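Like-Sm ribonucleoprotein core (Methanococcus vannielii SB, PDB 5MKI) probably binds RNA as a ring of seven Sm-fold subunits, with uridine monophosphate and calcium sites known for the protein. Local coordinates at residues A[6-11]-A[36-41]; A[17-22]-A[31-36]; A[27-32]-A[45-50]; A[41-46]-A[57-62]. One frame throughout, in Å; residues are numbered along the deposited sequence.

Interaction 1: residues A[6-11]-A[36-41]; sequences RPLDAL and YDLHMN
In this Sm-fold subunit the N-terminal helix and the turn leading into it pack on the end of strand 28-36 and the loop that follows, which carries the UMP-binding residues His39 and Asn41; Leu8 and Leu11 meet Tyr36, Leu38 and Met40. Leu11 CB sits 3.6 Å from the centroid of the Tyr36 ring and 1° off its normal, a CH-pi contact over the middle of one face, while its CD1 reaches Tyr36 CD2 at 3.5 Å. With chi1 at 76°, Tyr36 CG lies between the backbone N and the carbonyl carbon. Leu8 uses its branches further along: CD1 touches Leu38 CD2 at 3.8 Å, and both methyls lie against Met40, whose side chain crosses that of Leu8 at about a right angle. A water in the plane of the ring links Tyr36 OH, 2.5 Å away, to Asp9 OD1, to which it donates. Within the loop, Asn41 ND2 donates to the syn lone pair of Asp37 OD2 at 2.7 Å, which helps fix the amide whose OD1 is taken by Gly64 N. Met40 also packs on Val67 and Val70 of strand 67-71, Leu11 touches Leu72, and Leu8 reaches Val61 of a neighbouring subunit.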
loop_
_atom_site.group_PDB
_atom_site.type_symbol
_atom_site.label_atom_id
_atom_site.label_comp_id
_atom_site.label_asym_id
_atom_site.label_seq_id
_atom_site.Cartn_x
_atom_site.Cartn_y
_atom_site.Cartn_z
ATOM N N ARG A 6 10.072 12.330 -17.770
ATOM C CA ARG A 6 8.613 12.412 -17.787
ATOM C C ARG A 6 8.054 11.238 -18.576
ATOM O O ARG A 6 7.467 11.425 -19.648
ATOM C CB ARG A 6 8.149 13.741 -18.380
ATOM C CG ARG A 6 8.227 14.912 -17.416
ATOM C CD ARG A 6 8.242 16.237 -18.176
ATOM N NE ARG A 6 8.758 17.331 -17.354
ATOM C CZ ARG A 6 9.120 18.526 -17.823
ATOM N NH1 ARG A 6 9.010 18.809 -19.116
ATOM N NH2 ARG A 6 9.595 19.450 -16.994
ATOM N N PRO A 7 8.208 10.010 -18.061
ATOM C CA PRO A 7 7.649 8.845 -18.760
ATOM C C PRO A 7 6.179 8.990 -19.136
ATOM O O PRO A 7 5.788 8.501 -20.202
ATOM C CB PRO A 7 7.860 7.696 -17.755
ATOM C CG PRO A 7 8.087 8.359 -16.416
ATOM C CD PRO A 7 8.757 9.656 -16.739
ATOM N N LEU A 8 5.360 9.677 -18.322
ATOM C CA LEU A 8 3.922 9.738 -18.558
ATOM C C LEU A 8 3.528 10.689 -19.684
ATOM O O LEU A 8 2.381 10.645 -20.122
ATOM C CB LEU A 8 3.177 10.139 -17.272
ATOM C CG LEU A 8 3.316 9.154 -16.117
ATOM C CD1 LEU A 8 2.289 9.440 -14.997
ATOM C CD2 LEU A 8 3.154 7.758 -16.629
ATOM N N ASP A 9 4.444 11.541 -20.160
ATOM C CA ASP A 9 4.175 12.355 -21.345
ATOM C C ASP A 9 3.848 11.492 -22.555
ATOM O O ASP A 9 3.173 11.953 -23.483
ATOM C CB ASP A 9 5.374 13.246 -21.675
ATOM C CG ASP A 9 5.413 14.512 -20.848
ATOM O OD1 ASP A 9 4.614 14.637 -19.904
ATOM O OD2 ASP A 9 6.266 15.380 -21.136
ATOM N N ALA A 10 4.329 10.248 -22.578
ATOM C CA ALA A 10 3.925 9.335 -23.641
ATOM C C ALA A 10 2.418 9.108 -23.638
ATOM O O ALA A 10 1.832 8.851 -24.698
ATOM C CB ALA A 10 4.678 8.008 -23.511
ATOM N N LEU A 11 1.763 9.214 -22.468
ATOM C CA LEU A 11 0.301 9.147 -22.438
ATOM C C LEU A 11 -0.321 10.386 -23.073
ATOM O O LEU A 11 -1.287 10.279 -23.835
ATOM C CB LEU A 11 -0.214 8.979 -21.000
ATOM C CG LEU A 11 -0.039 7.602 -20.360
ATOM C CD1 LEU A 11 -0.597 7.593 -18.960
ATOM C CD2 LEU A 11 -0.735 6.556 -21.178
ATOM N N TYR A 36 -5.734 11.324 -18.527
ATOM C CA TYR A 36 -4.903 10.619 -17.561
ATOM C C TYR A 36 -4.322 11.650 -16.597
ATOM O O TYR A 36 -4.315 12.853 -16.881
ATOM C CB TYR A 36 -3.769 9.832 -18.234
ATOM C CG TYR A 36 -2.665 10.746 -18.691
ATOM C CD1 TYR A 36 -2.823 11.528 -19.823
ATOM C CD2 TYR A 36 -1.482 10.865 -17.966
ATOM C CE1 TYR A 36 -1.830 12.390 -20.232
ATOM C CE2 TYR A 36 -0.489 11.728 -18.367
ATOM C CZ TYR A 36 -0.663 12.478 -19.499
ATOM O OH TYR A 36 0.321 13.334 -19.905
ATOM N N ASP A 37 -3.822 11.164 -15.453
ATOM C CA ASP A 37 -3.239 12.026 -14.423
ATOM C C ASP A 37 -1.960 11.370 -13.904
ATOM O O ASP A 37 -1.591 10.267 -14.322
ATOM C CB ASP A 37 -4.234 12.321 -13.276
ATOM C CG ASP A 37 -4.720 11.060 -12.549
ATOM O OD1 ASP A 37 -4.025 10.027 -12.555
ATOM O OD2 ASP A 37 -5.822 11.097 -11.956
ATOM N N LEU A 38 -1.285 12.045 -12.961
ATOM C CA LEU A 38 0.015 11.553 -12.520
ATOM C C LEU A 38 -0.083 10.318 -11.636
ATOM O O LEU A 38 0.950 9.706 -11.346
ATOM C CB LEU A 38 0.785 12.667 -11.807
ATOM C CG LEU A 38 1.356 13.714 -12.766
ATOM C CD1 LEU A 38 2.138 14.772 -12.007
ATOM C CD2 LEU A 38 2.203 13.071 -13.886
ATOM N N HIS A 39 -1.283 9.923 -11.218
ATOM C CA HIS A 39 -1.471 8.617 -10.597
ATOM C C HIS A 39 -1.609 7.486 -11.607
ATOM O O HIS A 39 -1.733 6.326 -11.196
ATOM C CB HIS A 39 -2.711 8.636 -9.705
ATOM C CG HIS A 39 -2.652 9.665 -8.625
ATOM N ND1 HIS A 39 -3.664 10.577 -8.411
ATOM C CD2 HIS A 39 -1.695 9.937 -7.706
ATOM C CE1 HIS A 39 -3.337 11.362 -7.398
ATOM N NE2 HIS A 39 -2.149 10.994 -6.953
ATOM N N MET A 40 -1.611 7.799 -12.902
ATOM C CA MET A 40 -1.965 6.874 -13.979
ATOM C C MET A 40 -3.429 6.435 -13.924
ATOM O O MET A 40 -3.769 5.382 -14.477
ATOM C CB MET A 40 -1.043 5.637 -14.007
ATOM C CG MET A 40 0.470 5.942 -14.111
ATOM S SD MET A 40 1.535 4.579 -14.706
ATOM C CE MET A 40 0.601 4.008 -16.121
ATOM N N ASN A 41 -4.314 7.190 -13.250
ATOM C CA ASN A 41 -5.737 7.059 -13.544
ATOM C C ASN A 41 -5.956 7.388 -15.023
ATOM O O ASN A 41 -5.296 8.268 -15.578
ATOM C CB ASN A 41 -6.608 8.005 -12.699
ATOM C CG ASN A 41 -6.456 7.822 -11.177
ATOM O OD1 ASN A 41 -6.371 6.719 -10.646
ATOM N ND2 ASN A 41 -6.467 8.933 -10.484
HETATM O O HOH W 1 2.387 13.770 -18.544
#

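Interaction 2: residues A[17-22]-A[31-36]; sequences TNVTVY and GRLKAY
Val19 and Gly31 form an antiparallel hydrogen-bonded pair in the beta hairpin of strands 18-23 and 28-36, part of the curled Sm sheet. Val19 N donates to Gly31 O at 2.8 Å, and Gly31 N returns a bond to Val19 O at 3.0 Å. One residue pair on, Asn18 and Arg32 make a non-hydrogen-bonded pair, where Asn18 CA-H points at Gly31 O and Arg32 CA-H at Thr17 O. The latter oxygen also accepts Leu33 N at 3.0 Å, nearly along the C=O axis, so this carbonyl takes a hydrogen bond from Leu33 and a weaker CA-H contact from Arg32. The short strands 18-22 and 31-36 run at 101° to each other, consistent with the strong bend of strand 28-36.

Val19 CG2 meets Leu33 CB at 4.1 Å in the interior. A chi1 of -58° places Val19 CG1 anti to the carbonyl carbon and leaves CG2 between the backbone N and that carbon. Leu44 and Val70 pack on Val19, and Leu11 on Leu33. On the face of Asn18 and Arg32, the amide of the calcium-binding Asn18, with no ion bound to this chain, leans over the glycine peptide, its CG 3.5 Å from Gly31 O.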
loop_
_atom_site.group_PDB
_atom_site.type_symbol
_atom_site.label_atom_id
_atom_site.label_comp_id
_atom_site.label_asym_id
_atom_site.label_seq_id
_atom_site.Cartn_x
_atom_site.Cartn_y
_atom_site.Cartn_z
ATOM N N THR A 17 -6.174 8.225 -29.076
ATOM C CA THR A 17 -5.813 6.993 -29.759
ATOM C C THR A 17 -6.196 5.821 -28.863
ATOM O O THR A 17 -6.595 5.999 -27.707
ATOM C CB THR A 17 -4.319 6.948 -30.111
ATOM O OG1 THR A 17 -3.543 6.771 -28.914
ATOM C CG2 THR A 17 -3.893 8.234 -30.811
ATOM N N ASN A 18 -6.071 4.612 -29.406
ATOM C CA ASN A 18 -6.423 3.397 -28.682
ATOM C C ASN A 18 -5.231 2.875 -27.888
ATOM O O ASN A 18 -4.132 2.724 -28.434
ATOM C CB ASN A 18 -6.911 2.322 -29.652
ATOM C CG ASN A 18 -7.918 1.397 -29.020
ATOM O OD1 ASN A 18 -7.563 0.456 -28.310
ATOM N ND2 ASN A 18 -9.192 1.675 -29.258
ATOM N N VAL A 19 -5.449 2.596 -26.598
ATOM C CA VAL A 19 -4.391 2.057 -25.751
ATOM C C VAL A 19 -4.884 0.779 -25.093
ATOM O O VAL A 19 -6.084 0.544 -24.952
ATOM C CB VAL A 19 -3.909 3.072 -24.691
ATOM C CG1 VAL A 19 -3.417 4.348 -25.391
ATOM C CG2 VAL A 19 -5.021 3.369 -23.658
ATOM N N THR A 20 -3.933 -0.058 -24.716
ATOM C CA THR A 20 -4.183 -1.278 -23.961
ATOM C C THR A 20 -3.589 -1.103 -22.568
ATOM O O THR A 20 -2.377 -0.917 -22.435
ATOM C CB THR A 20 -3.562 -2.485 -24.663
ATOM O OG1 THR A 20 -4.045 -2.526 -26.009
ATOM C CG2 THR A 20 -3.928 -3.784 -23.959
ATOM N N VAL A 21 -4.440 -1.151 -21.549
ATOM C CA VAL A 21 -4.020 -1.030 -20.150
ATOM C C VAL A 21 -3.986 -2.425 -19.546
ATOM O O VAL A 21 -5.034 -3.053 -19.364
ATOM C CB VAL A 21 -4.950 -0.112 -19.342
ATOM C CG1 VAL A 21 -4.425 0.033 -17.880
ATOM C CG2 VAL A 21 -5.082 1.246 -19.999
ATOM N N TYR A 22 -2.788 -2.906 -19.220
ATOM C CA TYR A 22 -2.611 -4.164 -18.495
ATOM C C TYR A 22 -2.717 -3.935 -16.985
ATOM O O TYR A 22 -2.014 -3.087 -16.428
ATOM C CB TYR A 22 -1.251 -4.788 -18.806
ATOM C CG TYR A 22 -1.075 -5.257 -20.236
ATOM C CD1 TYR A 22 -0.758 -4.359 -21.253
ATOM C CD2 TYR A 22 -1.211 -6.602 -20.566
ATOM C CE1 TYR A 22 -0.588 -4.791 -22.560
ATOM C CE2 TYR A 22 -1.034 -7.045 -21.871
ATOM C CZ TYR A 22 -0.727 -6.136 -22.865
ATOM O OH TYR A 22 -0.555 -6.574 -24.166
ATOM N N GLY A 31 -9.122 0.685 -24.966
ATOM C CA GLY A 31 -10.050 1.770 -25.247
ATOM C C GLY A 31 -9.338 3.007 -25.755
ATOM O O GLY A 31 -8.115 3.032 -25.910
ATOM N N ARG A 32 -10.134 4.049 -26.000
ATOM C CA ARG A 32 -9.644 5.324 -26.524
ATOM C C ARG A 32 -9.359 6.286 -25.368
ATOM O O ARG A 32 -10.274 6.658 -24.619
ATOM C CB ARG A 32 -10.674 5.918 -27.487
ATOM C CG ARG A 32 -10.300 7.259 -28.139
ATOM C CD ARG A 32 -11.511 7.831 -28.891
ATOM N NE ARG A 32 -11.174 9.010 -29.684
ATOM C CZ ARG A 32 -10.618 8.960 -30.894
ATOM N NH1 ARG A 32 -10.332 7.789 -31.446
ATOM N NH2 ARG A 32 -10.340 10.077 -31.546
ATOM N N LEU A 33 -8.105 6.716 -25.248
ATOM C CA LEU A 33 -7.639 7.462 -24.077
ATOM C C LEU A 33 -8.057 8.928 -24.164
ATOM O O LEU A 33 -7.531 9.687 -24.985
ATOM C CB LEU A 33 -6.125 7.330 -23.948
ATOM C CG LEU A 33 -5.470 8.002 -22.732
ATOM C CD1 LEU A 33 -5.710 7.198 -21.459
ATOM C CD2 LEU A 33 -3.978 8.211 -22.978
ATOM N N LYS A 34 -8.961 9.337 -23.272
ATOM C CA LYS A 34 -9.469 10.705 -23.195
ATOM C C LYS A 34 -8.788 11.559 -22.131
ATOM O O LYS A 34 -8.881 12.791 -22.195
ATOM C CB LYS A 34 -10.980 10.697 -22.903
ATOM C CG LYS A 34 -11.787 9.799 -23.819
ATOM C CD LYS A 34 -11.662 10.285 -25.243
ATOM C CE LYS A 34 -12.248 11.691 -25.399
ATOM N NZ LYS A 34 -12.080 12.212 -26.790
ATOM N N ALA A 35 -8.132 10.948 -21.152
ATOM C CA ALA A 35 -7.580 11.701 -20.030
ATOM C C ALA A 35 -6.754 10.761 -19.176
ATOM O O ALA A 35 -7.030 9.561 -19.117
ATOM C CB ALA A 35 -8.683 12.354 -19.185
ATOM N N TYR A 36 -5.734 11.324 -18.527
ATOM C CA TYR A 36 -4.903 10.619 -17.561
ATOM C C TYR A 36 -4.322 11.650 -16.597
ATOM O O TYR A 36 -4.315 12.853 -16.881
ATOM C CB TYR A 36 -3.769 9.832 -18.234
ATOM C CG TYR A 36 -2.665 10.746 -18.691
ATOM C CD1 TYR A 36 -2.823 11.528 -19.823
ATOM C CD2 TYR A 36 -1.482 10.865 -17.966
ATOM C CE1 TYR A 36 -1.830 12.390 -20.232
ATOM C CE2 TYR A 36 -0.489 11.728 -18.367
ATOM C CZ TYR A 36 -0.663 12.478 -19.499
ATOM O OH TYR A 36 0.321 13.334 -19.905
#

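Interaction 3: residues A[27-32]-A[45-50]; sequences KLVKGR and ENAKIE
The Arg32 guanidinium and the Glu45 carboxylate lie side by side, their planes only 14° apart, but do not form a salt bridge: OE1 stands obliquely to the guanidinium, with Arg32 NE 4.1 Å from Glu45 OE1. A water spans the pair, donating to Glu45 OE1 at 2.8 Å and accepting a weak bond from NE. The extended arginine chain brings its CD to 3.4 Å from the same OE1.

They lie at one end of the antiparallel pairing of strand 28-32 with segment 45-50 in the curled Sm sheet. Arg32 with Glu45 and Lys30 with Lys48 are both hydrogen-bonded pairs, and between them a beta bulge shifts the register by one. Gly31 lies there against Ala47, their CA atoms 4.1 Å apart.

Lys30 and Lys48 point the same way, with CE of Lys30 4.0 Å from CD of Lys48. Their ammonium groups have separate partners, Lys30 NZ a weak bond to Asn18 and Lys48 NZ a salt bridge to Glu56, which probably eases like-charge repulsion. On the other face Ile49 CD1 rests against both methyls of Val29, 3.6 Å from CG1, and Tyr69 of a neighbouring subunit touches both residues. At the far end the poorly ordered Glu50 turns back: Leu28 N donates provisionally to Glu50 OE2 at 2.8 Å, from above the carboxylate plane, with Leu28 O 2.9 Å from that OE2.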
loop_
_atom_site.group_PDB
_atom_site.type_symbol
_atom_site.label_atom_id
_atom_site.label_comp_id
_atom_site.label_asym_id
_atom_site.label_seq_id
_atom_site.Cartn_x
_atom_site.Cartn_y
_atom_site.Cartn_z
ATOM N N LYS A 27 -6.107 -8.785 -16.119
ATOM C CA LYS A 27 -7.045 -8.166 -17.042
ATOM C C LYS A 27 -6.325 -7.274 -18.049
ATOM O O LYS A 27 -5.273 -6.693 -17.766
ATOM C CB LYS A 27 -8.078 -7.342 -16.275
ATOM C CG LYS A 27 -9.009 -8.156 -15.396
ATOM C CD LYS A 27 -10.192 -7.311 -14.935
ATOM C CE LYS A 27 -11.013 -8.034 -13.885
ATOM N NZ LYS A 27 -10.204 -8.402 -12.703
ATOM N N LEU A 28 -6.915 -7.180 -19.241
ATOM C CA LEU A 28 -6.549 -6.214 -20.268
ATOM C C LEU A 28 -7.760 -5.338 -20.552
ATOM O O LEU A 28 -8.832 -5.854 -20.879
ATOM C CB LEU A 28 -6.113 -6.909 -21.563
ATOM C CG LEU A 28 -4.651 -7.277 -21.801
ATOM C CD1 LEU A 28 -4.222 -8.451 -20.921
ATOM C CD2 LEU A 28 -4.430 -7.578 -23.286
ATOM N N VAL A 29 -7.596 -4.023 -20.432
ATOM C CA VAL A 29 -8.647 -3.065 -20.761
ATOM C C VAL A 29 -8.162 -2.243 -21.945
ATOM O O VAL A 29 -7.099 -1.617 -21.873
ATOM C CB VAL A 29 -9.004 -2.153 -19.574
ATOM C CG1 VAL A 29 -10.262 -1.385 -19.881
ATOM C CG2 VAL A 29 -9.164 -2.958 -18.300
ATOM N N LYS A 30 -8.940 -2.238 -23.024
ATOM C CA LYS A 30 -8.572 -1.582 -24.275
ATOM C C LYS A 30 -9.593 -0.498 -24.580
ATOM O O LYS A 30 -10.798 -0.737 -24.463
ATOM C CB LYS A 30 -8.508 -2.600 -25.423
ATOM C CG LYS A 30 -8.324 -1.985 -26.806
ATOM C CD LYS A 30 -8.522 -3.008 -27.932
ATOM C CE LYS A 30 -9.393 -2.450 -29.063
ATOM N NZ LYS A 30 -8.611 -2.061 -30.291
ATOM N N GLY A 31 -9.122 0.685 -24.966
ATOM C CA GLY A 31 -10.050 1.770 -25.247
ATOM C C GLY A 31 -9.338 3.007 -25.755
ATOM O O GLY A 31 -8.115 3.032 -25.910
ATOM N N ARG A 32 -10.134 4.049 -26.000
ATOM C CA ARG A 32 -9.644 5.324 -26.524
ATOM C C ARG A 32 -9.359 6.286 -25.368
ATOM O O ARG A 32 -10.274 6.658 -24.619
ATOM C CB ARG A 32 -10.674 5.918 -27.487
ATOM C CG ARG A 32 -10.300 7.259 -28.139
ATOM C CD ARG A 32 -11.511 7.831 -28.891
ATOM N NE ARG A 32 -11.174 9.010 -29.684
ATOM C CZ ARG A 32 -10.618 8.960 -30.894
ATOM N NH1 ARG A 32 -10.332 7.789 -31.446
ATOM N NH2 ARG A 32 -10.340 10.077 -31.546
ATOM N N GLU A 45 -12.599 5.714 -23.415
ATOM C CA GLU A 45 -13.868 5.796 -24.127
ATOM C C GLU A 45 -14.065 4.572 -25.016
ATOM O O GLU A 45 -13.122 4.103 -25.657
ATOM C CB GLU A 45 -13.910 7.066 -24.977
ATOM C CG GLU A 45 -15.260 7.374 -25.572
ATOM C CD GLU A 45 -15.193 8.496 -26.577
ATOM O OE1 GLU A 45 -14.674 8.256 -27.690
ATOM O OE2 GLU A 45 -15.652 9.613 -26.253
ATOM N N ASN A 46 -15.297 4.060 -25.055
ATOM C CA ASN A 46 -15.626 2.886 -25.871
ATOM C C ASN A 46 -14.652 1.740 -25.585
ATOM O O ASN A 46 -13.947 1.238 -26.469
ATOM C CB ASN A 46 -15.647 3.245 -27.364
ATOM C CG ASN A 46 -16.831 4.131 -27.725
ATOM O OD1 ASN A 46 -17.907 4.013 -27.141
ATOM N ND2 ASN A 46 -16.627 5.034 -28.669
ATOM N N ALA A 47 -14.624 1.339 -24.315
ATOM C CA ALA A 47 -13.599 0.434 -23.816
ATOM C C ALA A 47 -14.064 -1.016 -23.856
ATOM O O ALA A 47 -15.257 -1.322 -23.792
ATOM C CB ALA A 47 -13.203 0.809 -22.381
ATOM N N LYS A 48 -13.089 -1.915 -23.939
ATOM C CA LYS A 48 -13.332 -3.344 -24.051
ATOM C C LYS A 48 -12.423 -4.089 -23.088
ATOM O O LYS A 48 -11.222 -3.809 -23.025
ATOM C CB LYS A 48 -13.079 -3.839 -25.484
ATOM C CG LYS A 48 -13.883 -3.109 -26.563
ATOM C CD LYS A 48 -13.135 -3.116 -27.901
ATOM C CE LYS A 48 -13.976 -2.520 -29.029
ATOM N NZ LYS A 48 -13.189 -1.610 -29.938
ATOM N N ILE A 49 -12.988 -5.035 -22.346
ATOM C CA ILE A 49 -12.191 -5.986 -21.580
ATOM C C ILE A 49 -11.971 -7.215 -22.451
ATOM O O ILE A 49 -12.927 -7.758 -23.016
ATOM C CB ILE A 49 -12.884 -6.371 -20.263
ATOM C CG1 ILE A 49 -13.552 -5.156 -19.606
ATOM C CG2 ILE A 49 -11.898 -7.053 -19.335
ATOM C CD1 ILE A 49 -12.626 -4.003 -19.325
ATOM N N GLU A 50 -10.714 -7.654 -22.570
ATOM C CA GLU A 50 -10.447 -8.884 -23.311
ATOM C C GLU A 50 -11.108 -10.089 -22.656
ATOM O O GLU A 50 -11.331 -11.104 -23.325
ATOM C CB GLU A 50 -8.936 -9.114 -23.450
ATOM C CG GLU A 50 -8.335 -10.191 -22.521
ATOM C CD GLU A 50 -8.368 -9.831 -21.026
ATOM O OE1 GLU A 50 -7.931 -10.666 -20.204
ATOM O OE2 GLU A 50 -8.826 -8.724 -20.667
HETATM O O HOH W 2 -13.481 10.655 -28.490
#

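Interaction 4: residues A[41-46]-A[57-62]; sequences NVALEN and FPMLVV
Val42 and Val62 lie side by side and point the same way, Val42 CG2 coming within 3.8 Å of Val62 CB. A chi1 of -58° leaves that methyl between the backbone N and the carbonyl carbon. Leu44 slants across Val62, its CD1 against Val62 CG2 at 3.9 Å, so that one valine meets two side chains of the facing strand. On the other face Met59 leaves its backbone with CG anti to N, then bends at chi2 (78°) and again at chi3. Its SD rests 4.1 Å from Ala43 CB, and its CE meets both CB and CG of Glu45, the aliphatic part of that side chain.

The two strands, 42-44 and 59-62, are antiparallel neighbours in the Sm sheet. Val42 with Val62 and Leu44 with Leu60 are hydrogen-bonded pairs, joined by two bonds each; the shortest is Leu44 N to Leu60 O at 2.7 Å. Between and beyond them, the non-hydrogen-bonded pairs bring CA-H groups to carbonyls, as from Val61 CA to Val42 O. Leu60, Val61 and Val62 also pair with an antiparallel strand of a neighbouring subunit, so the sheet continues across the interface, where Ser71 of that subunit packs on Leu60. Where both segments turn a corner, Asn46 N donates to Pro58 O at 3.0 Å, with an N-H...O angle of 171° but from well above the carbonyl plane.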
loop_
_atom_site.group_PDB
_atom_site.type_symbol
_atom_site.label_atom_id
_atom_site.label_comp_id
_atom_site.label_asym_id
_atom_site.label_seq_id
_atom_site.Cartn_x
_atom_site.Cartn_y
_atom_site.Cartn_z
ATOM N N ASN A 41 -4.314 7.190 -13.250
ATOM C CA ASN A 41 -5.737 7.059 -13.544
ATOM C C ASN A 41 -5.956 7.388 -15.023
ATOM O O ASN A 41 -5.296 8.268 -15.578
ATOM C CB ASN A 41 -6.608 8.005 -12.699
ATOM C CG ASN A 41 -6.456 7.822 -11.177
ATOM O OD1 ASN A 41 -6.371 6.719 -10.646
ATOM N ND2 ASN A 41 -6.467 8.933 -10.484
ATOM N N VAL A 42 -6.883 6.688 -15.673
ATOM C CA VAL A 42 -7.155 6.924 -17.095
ATOM C C VAL A 42 -8.654 6.815 -17.363
ATOM O O VAL A 42 -9.346 5.942 -16.820
ATOM C CB VAL A 42 -6.361 5.962 -18.012
ATOM C CG1 VAL A 42 -4.857 6.079 -17.780
ATOM C CG2 VAL A 42 -6.806 4.512 -17.824
ATOM N N ALA A 43 -9.163 7.726 -18.193
ATOM C CA ALA A 43 -10.527 7.648 -18.702
ATOM C C ALA A 43 -10.474 7.066 -20.113
ATOM O O ALA A 43 -9.844 7.650 -21.000
ATOM C CB ALA A 43 -11.197 9.020 -18.701
ATOM N N LEU A 44 -11.108 5.910 -20.308
ATOM C CA LEU A 44 -11.087 5.197 -21.586
ATOM C C LEU A 44 -12.483 5.190 -22.196
ATOM O O LEU A 44 -13.427 4.684 -21.580
ATOM C CB LEU A 44 -10.606 3.761 -21.409
ATOM C CG LEU A 44 -9.203 3.525 -20.867
ATOM C CD1 LEU A 44 -9.019 2.054 -20.519
ATOM C CD2 LEU A 44 -8.192 3.995 -21.895
ATOM N N GLU A 45 -12.599 5.714 -23.415
ATOM C CA GLU A 45 -13.868 5.796 -24.127
ATOM C C GLU A 45 -14.065 4.572 -25.016
ATOM O O GLU A 45 -13.122 4.103 -25.657
ATOM C CB GLU A 45 -13.910 7.066 -24.977
ATOM C CG GLU A 45 -15.260 7.374 -25.572
ATOM C CD GLU A 45 -15.193 8.496 -26.577
ATOM O OE1 GLU A 45 -14.674 8.256 -27.690
ATOM O OE2 GLU A 45 -15.652 9.613 -26.253
ATOM N N ASN A 46 -15.297 4.060 -25.055
ATOM C CA ASN A 46 -15.626 2.886 -25.871
ATOM C C ASN A 46 -14.652 1.740 -25.585
ATOM O O ASN A 46 -13.947 1.238 -26.469
ATOM C CB ASN A 46 -15.647 3.245 -27.364
ATOM C CG ASN A 46 -16.831 4.131 -27.725
ATOM O OD1 ASN A 46 -17.907 4.013 -27.141
ATOM N ND2 ASN A 46 -16.627 5.034 -28.669
ATOM N N PHE A 57 -18.089 -0.574 -23.309
ATOM C CA PHE A 57 -18.375 0.419 -22.280
ATOM C C PHE A 57 -18.199 1.832 -22.832
ATOM O O PHE A 57 -17.092 2.184 -23.264
ATOM C CB PHE A 57 -17.445 0.230 -21.079
ATOM C CG PHE A 57 -17.468 -1.152 -20.499
ATOM C CD1 PHE A 57 -16.757 -2.181 -21.091
ATOM C CD2 PHE A 57 -18.210 -1.423 -19.356
ATOM C CE1 PHE A 57 -16.788 -3.451 -20.562
ATOM C CE2 PHE A 57 -18.245 -2.685 -18.819
ATOM C CZ PHE A 57 -17.534 -3.704 -19.419
ATOM N N PRO A 58 -19.246 2.664 -22.826
ATOM C CA PRO A 58 -19.084 4.057 -23.294
ATOM C C PRO A 58 -17.923 4.808 -22.647
ATOM O O PRO A 58 -17.222 5.550 -23.341
ATOM C CB PRO A 58 -20.436 4.696 -22.945
ATOM C CG PRO A 58 -21.410 3.550 -22.964
ATOM C CD PRO A 58 -20.651 2.329 -22.518
ATOM N N MET A 59 -17.703 4.647 -21.340
ATOM C CA MET A 59 -16.608 5.334 -20.654
ATOM C C MET A 59 -16.228 4.538 -19.413
ATOM O O MET A 59 -17.085 4.282 -18.553
ATOM C CB MET A 59 -16.998 6.772 -20.277
ATOM C CG MET A 59 -15.912 7.578 -19.544
ATOM S SD MET A 59 -14.648 8.184 -20.691
ATOM C CE MET A 59 -15.686 8.805 -22.007
ATOM N N LEU A 60 -14.953 4.155 -19.336
ATOM C CA LEU A 60 -14.367 3.445 -18.202
ATOM C C LEU A 60 -13.300 4.323 -17.565
ATOM O O LEU A 60 -12.321 4.685 -18.224
ATOM C CB LEU A 60 -13.715 2.133 -18.640
ATOM C CG LEU A 60 -14.488 0.827 -18.689
ATOM C CD1 LEU A 60 -13.506 -0.342 -18.622
ATOM C CD2 LEU A 60 -15.506 0.779 -17.553
ATOM N N VAL A 61 -13.457 4.635 -16.288
ATOM C CA VAL A 61 -12.398 5.302 -15.539
ATOM C C VAL A 61 -11.679 4.239 -14.721
ATOM O O VAL A 61 -12.288 3.601 -13.856
ATOM C CB VAL A 61 -12.952 6.426 -14.658
ATOM C CG1 VAL A 61 -11.853 6.991 -13.738
ATOM C CG2 VAL A 61 -13.544 7.513 -15.548
ATOM N N VAL A 62 -10.400 4.017 -15.034
ATOM C CA VAL A 62 -9.589 2.966 -14.427
ATOM C C VAL A 62 -8.705 3.597 -13.362
ATOM O O VAL A 62 -8.075 4.637 -13.603
ATOM C CB VAL A 62 -8.730 2.241 -15.476
ATOM C CG1 VAL A 62 -7.933 1.119 -14.824
ATOM C CG2 VAL A 62 -9.595 1.713 -16.665
#

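Interactions 2, 3 and 4 share one curled sheet, their centres about 8 Å from one another. Strand 28-36 serves both 2 and 3, through Gly31 and Arg32, while Glu45 and Asn46 form the corner common to 3 and 4. Val29 CG1 of interaction 3 meets Leu44 CD1 of interaction 4 at 3.7 Å inside the curl. Interaction 1 closes one end, its centre about 18 Å from that of interaction 3; Leu11 O lies 3.5 Å from Leu33 CD2 of interaction 2. The UMP residues His39 and Asn41 belong to interaction 1, Asn41 also to interaction 4, whereas the calcium ligand Asn18 lies in interaction 2, beside Lys30 of interaction 3.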